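Side-chain contacts in xylooligosaccharide oxidase (Myceliophthora thermophila, PDB 5L6G), which oxidises the C1 hydroxyl of xylooligosaccharides and some other sugars to lactones with a bicovalently bound FAD, reducing oxygen to hydrogen peroxide: residues L178-D181 with W182-S185; M447-N450 with Y451-P454; P454-R458 with A459-E463. All blocks are in the same frame, centred on the assembly; numbering follows the deposited sequence.

Interaction 1 (L178-D181 with W182-S185); sequences LAVD and WITS. With XYP (beta-D-xylopyranose), chain J.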
# COMPACT_ATOMS: atom_id res chain seq x y z
N LEU A 178 4.92 -9.41 -0.77
CA LEU A 178 4.27 -8.14 -1.06
C LEU A 178 4.14 -8.00 -2.56
O LEU A 178 4.81 -8.71 -3.30
CB LEU A 178 5.10 -6.99 -0.49
CG LEU A 178 5.34 -7.00 1.02
CD1 LEU A 178 6.31 -5.90 1.42
CD2 LEU A 178 4.01 -6.86 1.75
N ALA A 179 3.31 -7.07 -3.01
CA ALA A 179 3.19 -6.79 -4.45
C ALA A 179 4.55 -6.45 -5.06
O ALA A 179 4.88 -6.91 -6.15
CB ALA A 179 2.20 -5.66 -4.69
N VAL A 180 5.33 -5.65 -4.33
CA VAL A 180 6.67 -5.25 -4.75
C VAL A 180 7.59 -6.44 -5.03
O VAL A 180 8.48 -6.38 -5.87
CB VAL A 180 7.32 -4.30 -3.71
CG1 VAL A 180 7.72 -5.04 -2.44
CG2 VAL A 180 8.52 -3.62 -4.31
N ASP A 181 7.33 -7.55 -4.38
CA ASP A 181 8.12 -8.77 -4.56
C ASP A 181 7.87 -9.51 -5.86
O ASP A 181 8.62 -10.42 -6.22
CB ASP A 181 7.89 -9.71 -3.38
CG ASP A 181 8.35 -9.10 -2.08
OD1 ASP A 181 9.40 -8.42 -2.11
OD2 ASP A 181 7.67 -9.29 -1.04
N TRP A 182 6.81 -9.13 -6.56
CA TRP A 182 6.49 -9.80 -7.82
C TRP A 182 6.94 -8.99 -9.03
O TRP A 182 6.86 -9.45 -10.16
CB TRP A 182 5.00 -10.15 -7.83
CG TRP A 182 4.80 -11.15 -6.83
CD1 TRP A 182 4.58 -10.94 -5.51
CD2 TRP A 182 4.95 -12.55 -7.00
NE1 TRP A 182 4.56 -12.13 -4.84
CE2 TRP A 182 4.77 -13.15 -5.74
CE3 TRP A 182 5.20 -13.37 -8.11
CZ2 TRP A 182 4.82 -14.52 -5.56
CZ3 TRP A 182 5.25 -14.73 -7.92
CH2 TRP A 182 5.07 -15.29 -6.65
N ILE A 183 7.48 -7.80 -8.78
CA ILE A 183 8.04 -7.01 -9.86
C ILE A 183 9.33 -7.68 -10.33
O ILE A 183 10.24 -7.94 -9.53
CB ILE A 183 8.33 -5.56 -9.45
CG1 ILE A 183 7.04 -4.86 -9.01
CG2 ILE A 183 8.99 -4.84 -10.62
CD1 ILE A 183 7.27 -3.48 -8.41
N THR A 184 9.41 -7.98 -11.62
CA THR A 184 10.65 -8.51 -12.19
C THR A 184 11.40 -7.45 -13.00
O THR A 184 12.62 -7.53 -13.13
CB THR A 184 10.41 -9.79 -13.03
OG1 THR A 184 11.66 -10.35 -13.41
CG2 THR A 184 9.63 -9.49 -14.27
N SER A 185 10.69 -6.49 -13.56
CA SER A 185 11.33 -5.35 -14.22
C SER A 185 10.34 -4.20 -14.37
O SER A 185 9.13 -4.37 -14.25
CB SER A 185 11.92 -5.75 -15.58
OG SER A 185 10.90 -5.98 -16.53
O1 XYP J . 7.58 -16.57 -2.15
C1 XYP J . 8.43 -15.63 -2.81
C2 XYP J . 8.50 -15.94 -4.31
C3 XYP J . 9.26 -14.86 -5.07
C4 XYP J . 8.76 -13.47 -4.67
C5 XYP J . 8.76 -13.31 -3.15
O2 XYP J . 9.15 -17.21 -4.46
O3 XYP J . 9.10 -15.03 -6.50
O4 XYP J . 9.61 -12.48 -5.26
O5 XYP J . 7.92 -14.31 -2.59
O HOH W 1 10.76 -7.60 -6.97

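Interaction 2 (M447-N450 with Y451-P454); sequences MYIN and YADP. With FAD (flavin-adenine dinucleotide), chain D; XYP (beta-D-xylopyranose), chain H.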
# COMPACT_ATOMS: atom_id res chain seq x y z
N MET A 447 6.92 3.01 9.86
CA MET A 447 5.61 3.30 9.30
C MET A 447 5.61 2.98 7.82
O MET A 447 6.66 2.77 7.23
CB MET A 447 5.23 4.75 9.57
CG MET A 447 4.82 4.98 11.02
SD MET A 447 4.57 6.71 11.47
CE MET A 447 3.84 6.53 13.09
N TYR A 448 4.43 2.94 7.23
CA TYR A 448 4.21 2.33 5.93
C TYR A 448 3.52 3.30 5.03
O TYR A 448 2.35 3.62 5.24
CB TYR A 448 3.36 1.09 6.13
CG TYR A 448 2.92 0.32 4.91
CD1 TYR A 448 3.82 -0.07 3.94
CD2 TYR A 448 1.61 -0.08 4.76
CE1 TYR A 448 3.41 -0.81 2.84
CE2 TYR A 448 1.19 -0.84 3.68
CZ TYR A 448 2.09 -1.22 2.73
OH TYR A 448 1.65 -1.95 1.64
N ILE A 449 4.25 3.79 4.04
CA ILE A 449 3.78 4.87 3.17
C ILE A 449 2.58 4.51 2.28
O ILE A 449 1.91 5.40 1.77
CB ILE A 449 4.97 5.46 2.36
CG1 ILE A 449 4.62 6.85 1.83
CG2 ILE A 449 5.42 4.51 1.27
CD1 ILE A 449 5.76 7.51 1.07
N ASN A 450 2.27 3.23 2.10
CA ASN A 450 1.02 2.89 1.45
C ASN A 450 -0.19 3.28 2.29
O ASN A 450 -1.30 3.33 1.78
CB ASN A 450 1.00 1.43 1.01
CG ASN A 450 1.56 1.25 -0.38
OD1 ASN A 450 1.70 2.22 -1.12
ND2 ASN A 450 1.86 0.01 -0.76
N TYR A 451 0.02 3.59 3.57
CA TYR A 451 -0.97 4.30 4.39
C TYR A 451 -0.39 5.68 4.79
O TYR A 451 -0.13 5.98 5.97
CB TYR A 451 -1.36 3.49 5.60
CG TYR A 451 -1.84 2.09 5.29
CD1 TYR A 451 -2.75 1.84 4.28
CD2 TYR A 451 -1.36 1.00 6.00
CE1 TYR A 451 -3.18 0.55 4.00
CE2 TYR A 451 -1.77 -0.29 5.70
CZ TYR A 451 -2.68 -0.50 4.70
OH TYR A 451 -3.11 -1.79 4.40
N ALA A 452 -0.21 6.50 3.79
CA ALA A 452 0.53 7.74 3.92
C ALA A 452 -0.11 8.67 4.93
O ALA A 452 -1.30 8.92 4.87
CB ALA A 452 0.64 8.43 2.58
N ASP A 453 0.70 9.14 5.86
CA ASP A 453 0.22 9.94 6.99
C ASP A 453 0.82 11.34 6.86
O ASP A 453 1.97 11.55 7.23
CB ASP A 453 0.67 9.24 8.27
CG ASP A 453 0.38 10.04 9.52
OD1 ASP A 453 -0.15 11.18 9.41
OD2 ASP A 453 0.72 9.53 10.60
N PRO A 454 0.04 12.30 6.36
CA PRO A 454 0.60 13.65 6.17
C PRO A 454 0.81 14.41 7.48
O PRO A 454 1.25 15.56 7.44
CB PRO A 454 -0.45 14.34 5.30
CG PRO A 454 -1.72 13.63 5.61
CD PRO A 454 -1.36 12.21 5.93
PA FAD D . -1.63 7.10 -6.18
O1A FAD D . -1.95 7.21 -7.65
O2A FAD D . -2.26 8.12 -5.28
O5B FAD D . -0.08 6.97 -5.97
C5B FAD D . 0.54 6.82 -4.70
C4B FAD D . 1.99 7.25 -4.78
O4B FAD D . 2.67 6.44 -5.74
C3B FAD D . 2.16 8.69 -5.24
O3B FAD D . 3.32 9.23 -4.66
C2B FAD D . 2.36 8.55 -6.72
O2B FAD D . 3.00 9.67 -7.32
C1B FAD D . 3.16 7.27 -6.79
N9A FAD D . 2.97 6.61 -8.09
C8A FAD D . 1.84 6.23 -8.67
N7A FAD D . 2.08 5.68 -9.88
C5A FAD D . 3.40 5.71 -10.04
C6A FAD D . 4.32 5.32 -11.10
N6A FAD D . 3.77 4.74 -12.19
N1A FAD D . 5.63 5.56 -10.92
C2A FAD D . 6.13 6.11 -9.81
N3A FAD D . 5.33 6.50 -8.77
C4A FAD D . 3.99 6.32 -8.86
N1 FAD D . -2.42 -1.01 0.76
C2 FAD D . -1.98 -2.25 1.12
O2 FAD D . -0.74 -2.43 1.30
N3 FAD D . -2.84 -3.29 1.24
C4 FAD D . -4.17 -3.17 1.01
O4 FAD D . -4.99 -4.12 1.13
C4X FAD D . -4.73 -1.85 0.63
N5 FAD D . -6.05 -1.63 0.39
C5X FAD D . -6.56 -0.40 -0.00
C6 FAD D . -7.91 -0.19 -0.28
C7 FAD D . -8.37 1.08 -0.65
C7M FAD D . -9.84 1.27 -0.92
C8 FAD D . -7.41 2.23 -0.81
C8M FAD D . -7.86 3.61 -1.29
C9 FAD D . -6.06 1.99 -0.55
C9A FAD D . -5.60 0.73 -0.13
N10 FAD D . -4.23 0.49 0.16
C10 FAD D . -3.74 -0.77 0.54
C1' FAD D . -3.22 1.54 0.08
C2' FAD D . -2.56 1.58 -1.27
O2' FAD D . -1.60 0.52 -1.30
C3' FAD D . -1.82 2.91 -1.33
O3' FAD D . -2.72 4.01 -1.13
C4' FAD D . -1.14 3.02 -2.70
O4' FAD D . 0.05 3.80 -2.56
C5' FAD D . -2.11 3.62 -3.68
O5' FAD D . -1.63 3.40 -5.01
P FAD D . -2.30 4.23 -6.17
O1P FAD D . -1.58 4.04 -7.46
O2P FAD D . -3.78 4.00 -6.18
O3P FAD D . -2.19 5.72 -5.58
O1 XYP H . -5.44 -2.64 4.49
C1 XYP H . -6.58 -2.24 3.73
C2 XYP H . -7.73 -3.21 4.00
C3 XYP H . -9.02 -2.71 3.38
C4 XYP H . -9.30 -1.27 3.81
C5 XYP H . -8.09 -0.38 3.52
O2 XYP H . -7.37 -4.47 3.45
O3 XYP H . -10.11 -3.60 3.69
O4 XYP H . -10.41 -0.75 3.06
O5 XYP H . -6.90 -0.91 4.10
O HOH W 2 -1.60 5.93 1.02

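Interaction 3 (P454-R458 with A459-E463); sequences PGLDR and AEAQE. With XYP (beta-D-xylopyranose), chain I.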
# COMPACT_ATOMS: atom_id res chain seq x y z
N PRO A 454 0.04 12.30 6.36
CA PRO A 454 0.60 13.65 6.17
C PRO A 454 0.81 14.41 7.48
O PRO A 454 1.25 15.56 7.44
CB PRO A 454 -0.45 14.34 5.30
CG PRO A 454 -1.72 13.63 5.61
CD PRO A 454 -1.36 12.21 5.93
N GLY A 455 0.51 13.78 8.61
CA GLY A 455 0.81 14.37 9.92
C GLY A 455 2.30 14.38 10.22
O GLY A 455 2.76 15.13 11.08
N LEU A 456 3.07 13.54 9.53
CA LEU A 456 4.52 13.46 9.74
C LEU A 456 5.18 14.56 8.93
O LEU A 456 4.88 14.72 7.75
CB LEU A 456 5.06 12.12 9.25
CG LEU A 456 4.33 10.87 9.73
CD1 LEU A 456 4.76 9.67 8.90
CD2 LEU A 456 4.55 10.62 11.23
N ASP A 457 6.11 15.28 9.55
CA ASP A 457 6.93 16.22 8.77
C ASP A 457 7.88 15.45 7.86
O ASP A 457 8.06 14.22 8.00
CB ASP A 457 7.63 17.30 9.63
CG ASP A 457 8.76 16.79 10.51
OD1 ASP A 457 9.50 15.84 10.16
OD2 ASP A 457 8.93 17.42 11.59
N ARG A 458 8.44 16.15 6.89
CA ARG A 458 9.23 15.50 5.87
C ARG A 458 10.38 14.67 6.44
O ARG A 458 10.57 13.52 6.04
CB ARG A 458 9.77 16.52 4.88
CG ARG A 458 10.40 15.87 3.67
CD ARG A 458 10.72 16.88 2.60
NE ARG A 458 11.30 16.19 1.46
CZ ARG A 458 12.00 16.77 0.51
NH1 ARG A 458 12.22 18.08 0.54
NH2 ARG A 458 12.47 16.02 -0.48
N ALA A 459 11.12 15.24 7.39
CA ALA A 459 12.23 14.52 8.01
C ALA A 459 11.78 13.25 8.72
O ALA A 459 12.38 12.18 8.53
CB ALA A 459 12.99 15.41 8.98
N GLU A 460 10.72 13.35 9.52
CA GLU A 460 10.26 12.19 10.25
C GLU A 460 9.77 11.15 9.27
O GLU A 460 10.07 9.98 9.43
CB GLU A 460 9.19 12.50 11.30
CG GLU A 460 8.91 11.26 12.16
CD GLU A 460 7.81 11.43 13.20
OE1 GLU A 460 7.14 12.48 13.24
OE2 GLU A 460 7.59 10.46 13.96
N ALA A 461 9.03 11.58 8.24
CA ALA A 461 8.39 10.64 7.32
C ALA A 461 9.42 9.74 6.63
O ALA A 461 9.29 8.50 6.62
CB ALA A 461 7.55 11.39 6.29
N GLN A 462 10.47 10.36 6.09
CA GLN A 462 11.55 9.61 5.44
C GLN A 462 12.15 8.59 6.39
O GLN A 462 12.43 7.45 5.99
CB GLN A 462 12.65 10.55 5.00
CG GLN A 462 12.29 11.40 3.83
CD GLN A 462 13.30 12.48 3.65
OE1 GLN A 462 14.35 12.26 3.09
NE2 GLN A 462 13.01 13.64 4.21
N GLU A 463 12.36 9.02 7.63
CA GLU A 463 13.01 8.18 8.63
C GLU A 463 12.15 6.97 8.98
O GLU A 463 12.64 5.84 8.96
CB GLU A 463 13.40 8.97 9.87
CG GLU A 463 14.55 9.92 9.55
CD GLU A 463 15.14 10.65 10.75
OE1 GLU A 463 14.60 10.54 11.87
OE2 GLU A 463 16.17 11.34 10.54
O1 XYP I . -3.61 16.84 6.59
C1 XYP I . -2.79 16.80 7.73
C2 XYP I . -3.15 17.99 8.63
C3 XYP I . -2.31 17.91 9.89
C4 XYP I . -2.59 16.58 10.56
C5 XYP I . -2.32 15.44 9.61
O2 XYP I . -2.92 19.24 7.96
O3 XYP I . -2.66 18.95 10.79
O4 XYP I . -1.77 16.50 11.72
O5 XYP I . -3.07 15.59 8.41
O HOH W 3 6.80 14.73 12.30

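Interaction 1 (L178-D181 with W182-S185)
Ala-179 and Trp-182 close the middle one of three overlapping i-to-i+3 turns that carry the chain from helix 173-176 into strand 183-189 of the PCMH-type FAD-binding region. The backbone bonds define the motif. Asp-181 N turns back to Leu-178 O, and Trp-182 N lies 3.0 Å from Ala-179 O. Ile-183 N to Val-180 O, at 3.4 Å, is weak; a water donates to both Val-180 O and Ile-183 O and bridges the same two residues as the strand begins.

Among the polar side chains, Asp-181 suits the end of the turn because its short carboxylate folds back on the first residue: OD2 accepts from Leu-178 N at 2.8 Å on its anti side. OD1 is engaged in a salt bridge with Arg-402, so both oxygens have a partner.

The apolar contact is slight. Val-180 CG2 stands 4.3 Å from Ile-183 CD1, two branched residues fitting a buried site where Phe-207 of helix 204-213 also packs on Ile-183.

Trp-182 supplies the aromatic contacts. With CG beside its backbone N (chi1 -67°), the indole turns back toward the start of the turn, and its edge atom CD1 comes within 3.1 Å of Leu-178 O. NE1 donates to His-176 O, which fixes the rotation of the ring, and Phe-228 meets it edge-to-face. A bound xylose lies over one indole face, its C4 4.1 Å above the plane and offset toward the rim, consistent with CH-pi packing of a sugar on an indole. The same sugar is tied to the turn by a very short bond, its O4 donating to Asp-181 O at 2.5 Å.

Interaction 2 (M447-N450 with Y451-P454)
Tyr-448 and Tyr-451 form a T-shaped pair beside the flavin, the edge of Tyr-448 directed at the face of Tyr-451, with centroids 5.1 Å apart and planes at 84°. The touching atoms are the CD2 of each ring, at 3.4 Å. Tyr-451 OH lies 2.5 Å from O1 of the xylose in the active site, a very short bond in which either could be the donor, and its CE1 is near the flavin N1. Tyr-448 OH donates to FAD O2, also at 2.5 Å, with O2 in plane at the edge of the ring. Asn-450 OD1 accepts from the ribityl O4' of the FAD at 2.7 Å, so three of four successive residues hold cofactor or substrate.

The next shell fixes these groups. Asn-450 ND2 donates to Tyr-448 OH at 3.1 Å, the phenol oxygen lying in the amide plane, with His-163 O as a second acceptor. CB of the same asparagine lies over one face of the Tyr-448 ring, toward its rim; Gly-168 N is a further partner of the Tyr-448 hydroxyl. An asparagine suits the place because its amide can give to the phenol and accept from the ribityl chain together. A turn closed by Tyr-451 N and Tyr-448 O (2.9 Å) holds the two residues close. Tyr-448 CG lies anti to N (chi1 176°) while Tyr-451 CG lies beside its own N (chi1 -54°), and these torsions bring the two CD2 atoms together. A water joins Ala-452 N to FAD O3'.

Tyr-451 is an established substrate-binding residue, and Glu-412 and Arg-272 also bond this sugar. The Tyr-451 phenol meets O1, the hydroxyl on C1, the position the enzyme oxidises, while the Tyr-448 bond would probably polarise the flavin C2 carbonyl.

Interaction 3 (P454-R458 with A459-E463)
Ala-459 packs its CB 3.7 Å from OD1 of Asp-457, the N-cap of helix 458-466; the small methyl suits a place close to the capping carboxylate.

Glu-460 receives the cap itself. Its N donates to Asp-457 OD1 at 2.8 Å, nearly straight on to the carboxylate oxygen. Asp-457 can reach it because CG sits between its backbone N and carbonyl carbon (chi1 70°). Aspartate suits an N-cap: it is short, and its charge would probably be favourable at the positive end of the helix dipole. The return bond of a capping box is replaced by a water, which donates to Glu-460 OE1 and accepts from Asp-457 N. The glutamate chain, extended, also crosses Leu-456 at about a right angle, OE1 3.8 Å from CD2 of the leucine.

Ala-461 bonds through N to Asp-457 O at 2.8 Å, the first regular helical bond. Its CB lies 3.9 Å from CB of Leu-456, the residue before the cap. This is a hydrophobic staple, and Leu-456 continues inward onto Val-464 and Tyr-465.

Gln-462 turns back on Arg-458, whose guanidinium forms a salt bridge with Glu-484 and whose NE donates to Ala-491 O. With CG beside its backbone N (chi1 -73°), the glutamine brings NE2 within 3.5 Å of Arg-458 CG, while OE1 accepts from Glu-493 N. Replaced by an alanine, Gln-462 would lose its amide, which would probably leave Glu-493 N without this acceptor and Arg-458 O with one bond instead of two. Arg-458 O takes both from Gln-462, N at 3.2 Å and NE2 at 3.1 Å, arriving from opposite faces of its carbonyl plane.

Interactions 2 and 3 are consecutive in the chain, sharing Pro-454, with centres 9 Å apart; Met-447 SD also packs on Leu-456 CD2 at 3.9 Å. The loop that holds flavin and substrate is thus continuous with the capped helix. Interaction 1 belongs to the FAD-binding region, its centre 19 Å from that of interaction 2, but the nearest atoms are about 5 Å apart. Gly-168 joins them, bonding Ala-179 through the backbone and Tyr-448 OH through its N. The side chains of Leu-178 and Leu-456 each lie about 9 Å from that of Tyr-451. Three xyloses are involved: one in the active site at Tyr-451, one beside Trp-182, and one touching Pro-454 and Gly-455.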